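Local atomic coordinates of membrane-bound lytic murein transglycosylase (Agrobacterium tumefaciens, PDB entry 2PNW), a protein that probably cleaves the glycan strands of peptidoglycan in the bacterial cell wall, as a lytic transglycosylase of the MltA family. Residues Lys27-Met32 with Glu62-Gly67. Residues are numbered along the deposited sequence; the frame is centred on the assembly and turned at random.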
loop_
_atom_site.group_PDB
_atom_site.type_symbol
_atom_site.label_atom_id
_atom_site.label_comp_id
_atom_site.label_asym_id
_atom_site.label_seq_id
_atom_site.Cartn_x
_atom_site.Cartn_y
_atom_site.Cartn_z
ATOM N N LYS A 27 -13.481 9.530 -10.953
ATOM C CA LYS A 27 -12.653 9.868 -9.772
ATOM C C LYS A 27 -11.144 9.827 -10.052
ATOM O O LYS A 27 -10.344 10.323 -9.251
ATOM C CB LYS A 27 -12.947 8.936 -8.609
ATOM C CG LYS A 27 -14.309 9.153 -7.972
ATOM C CD LYS A 27 -14.481 8.250 -6.755
ATOM C CE LYS A 27 -15.896 8.422 -6.190
ATOM N NZ LYS A 27 -16.047 7.700 -4.904
ATOM N N LEU A 28 -10.762 9.248 -11.184
ATOM C CA LEU A 28 -9.338 9.184 -11.542
ATOM C C LEU A 28 -8.809 10.509 -12.017
ATOM O O LEU A 28 -7.610 10.700 -12.039
ATOM C CB LEU A 28 -9.082 8.140 -12.628
ATOM C CG LEU A 28 -9.497 6.699 -12.321
ATOM C CD1 LEU A 28 -8.802 5.797 -13.319
ATOM C CD2 LEU A 28 -9.170 6.260 -10.885
ATOM N N PHE A 29 -9.695 11.431 -12.417
ATOM C CA PHE A 29 -9.230 12.698 -12.964
ATOM C C PHE A 29 -8.658 13.645 -11.900
ATOM O O PHE A 29 -7.517 14.143 -12.072
ATOM C CB PHE A 29 -10.312 13.304 -13.871
ATOM C CG PHE A 29 -10.433 12.562 -15.168
ATOM C CD1 PHE A 29 -11.133 11.357 -15.232
ATOM C CD2 PHE A 29 -9.787 13.024 -16.306
ATOM C CE1 PHE A 29 -11.219 10.643 -16.417
ATOM C CE2 PHE A 29 -9.855 12.307 -17.507
ATOM C CZ PHE A 29 -10.582 11.111 -17.556
ATOM N N PRO A 30 -9.380 13.842 -10.772
ATOM C CA PRO A 30 -8.695 14.547 -9.694
ATOM C C PRO A 30 -7.423 13.843 -9.197
ATOM O O PRO A 30 -6.489 14.511 -8.800
ATOM C CB PRO A 30 -9.729 14.581 -8.560
ATOM C CG PRO A 30 -11.045 14.431 -9.229
ATOM C CD PRO A 30 -10.778 13.513 -10.409
ATOM N N ALA A 31 -7.421 12.516 -9.160
ATOM C CA ALA A 31 -6.231 11.791 -8.699
ATOM C C ALA A 31 -5.069 12.041 -9.668
ATOM O O ALA A 31 -3.941 12.274 -9.229
ATOM C CB ALA A 31 -6.521 10.290 -8.575
ATOM N N MET A 32 -5.343 11.988 -10.972
ATOM C CA MET A 32 -4.300 12.287 -11.984
ATOM C C MET A 32 -3.786 13.733 -11.825
ATOM O O MET A 32 -2.583 14.004 -11.970
ATOM C CB MET A 32 -4.841 12.059 -13.413
ATOM C CG MET A 32 -4.919 10.555 -13.858
ATOM S SD MET A 32 -5.214 10.310 -15.677
ATOM C CE MET A 32 -6.907 10.942 -15.691
ATOM N N GLU A 62 -0.922 15.401 -18.649
ATOM C CA GLU A 62 -1.113 16.721 -19.247
ATOM C C GLU A 62 -2.281 16.761 -20.221
ATOM O O GLU A 62 -2.996 17.770 -20.297
ATOM C CB GLU A 62 0.197 17.241 -19.844
ATOM C CG GLU A 62 1.188 17.607 -18.724
ATOM C CD GLU A 62 2.420 18.356 -19.219
ATOM O OE1 GLU A 62 2.988 17.951 -20.243
ATOM O OE2 GLU A 62 2.814 19.349 -18.574
ATOM N N LEU A 63 -2.502 15.667 -20.943
ATOM C CA LEU A 63 -3.703 15.550 -21.769
ATOM C C LEU A 63 -4.974 15.597 -20.927
ATOM O O LEU A 63 -5.964 16.242 -21.314
ATOM C CB LEU A 63 -3.673 14.257 -22.576
ATOM C CG LEU A 63 -2.705 14.286 -23.762
ATOM C CD1 LEU A 63 -2.555 12.880 -24.302
ATOM C CD2 LEU A 63 -3.166 15.259 -24.842
ATOM N N ALA A 64 -4.958 14.921 -19.777
ATOM C CA ALA A 64 -6.110 14.942 -18.875
ATOM C C ALA A 64 -6.347 16.362 -18.377
ATOM O O ALA A 64 -7.494 16.801 -18.300
ATOM C CB ALA A 64 -5.923 13.968 -17.680
ATOM N N GLU A 65 -5.263 17.064 -18.032
ATOM C CA GLU A 65 -5.331 18.438 -17.520
ATOM C C GLU A 65 -6.028 19.358 -18.530
ATOM O O GLU A 65 -6.819 20.226 -18.153
ATOM C CB GLU A 65 -3.909 18.969 -17.258
ATOM C CG GLU A 65 -3.825 20.443 -16.860
ATOM C CD GLU A 65 -2.392 20.938 -16.633
ATOM O OE1 GLU A 65 -1.487 20.642 -17.436
ATOM O OE2 GLU A 65 -2.173 21.633 -15.632
ATOM N N ARG A 66 -5.725 19.134 -19.808
ATOM C CA ARG A 66 -6.217 19.974 -20.913
ATOM C C ARG A 66 -7.663 19.693 -21.287
ATOM O O ARG A 66 -8.333 20.539 -21.880
ATOM C CB ARG A 66 -5.308 19.827 -22.143
ATOM C CG ARG A 66 -3.936 20.455 -21.909
ATOM C CD ARG A 66 -3.223 20.866 -23.183
ATOM N NE ARG A 66 -2.503 22.121 -22.938
ATOM C CZ ARG A 66 -1.875 22.841 -23.867
ATOM N NH1 ARG A 66 -1.855 22.443 -25.139
ATOM N NH2 ARG A 66 -1.260 23.972 -23.518
ATOM N N GLY A 67 -8.140 18.506 -20.945
ATOM C CA GLY A 67 -9.479 18.096 -21.308
ATOM C C GLY A 67 -10.574 18.537 -20.361
ATOM O O GLY A 67 -10.337 19.199 -19.335
#
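With CG turned anti to its carbonyl carbon (chi1 -78°) and the thioether bent at its end (chi3 -69°), M32 carries its methyl CE to A64, while F29, whose CG is likewise anti to the carbonyl carbon (chi1 -73°), brings ring atom CD2 near the same alanine. The contact is a small apolar helix-helix packing: the N-terminal part of helix 28-39 meets the C-terminal end of helix 54-66, near the surface of the MltA-type lytic transglycosylase fold. A64 is the one residue of 62-67 that takes part, and its CB points toward 27-32. M32 CE touches A64 CB at 3.8 Å. F29 adds a looser approach, CD2 to A64 CB at 4.2 Å, with the methyl lying oblique to the ring. The CA atoms of F29 and A64 stand 7.1 Å apart, and no hydrogen bond crosses the interface. Helix 72-82 packs beside both segments: F78 meets the F29 ring edge-to-face and touches A64, and F79 packs on M32. L321 of strand 316-324 also packs against M32. E62 OE2 and E65 OE1 both form salt bridges with R40, just past the end of helix 28-39. G67, three residues after A64, is the first to leave the helical conformation, its N bonded to A64 O at 3.2 Å. Within 27-32, M32 CE also sits over one face of the F29 ring, 3.6 Å above its plane and displaced toward the rim.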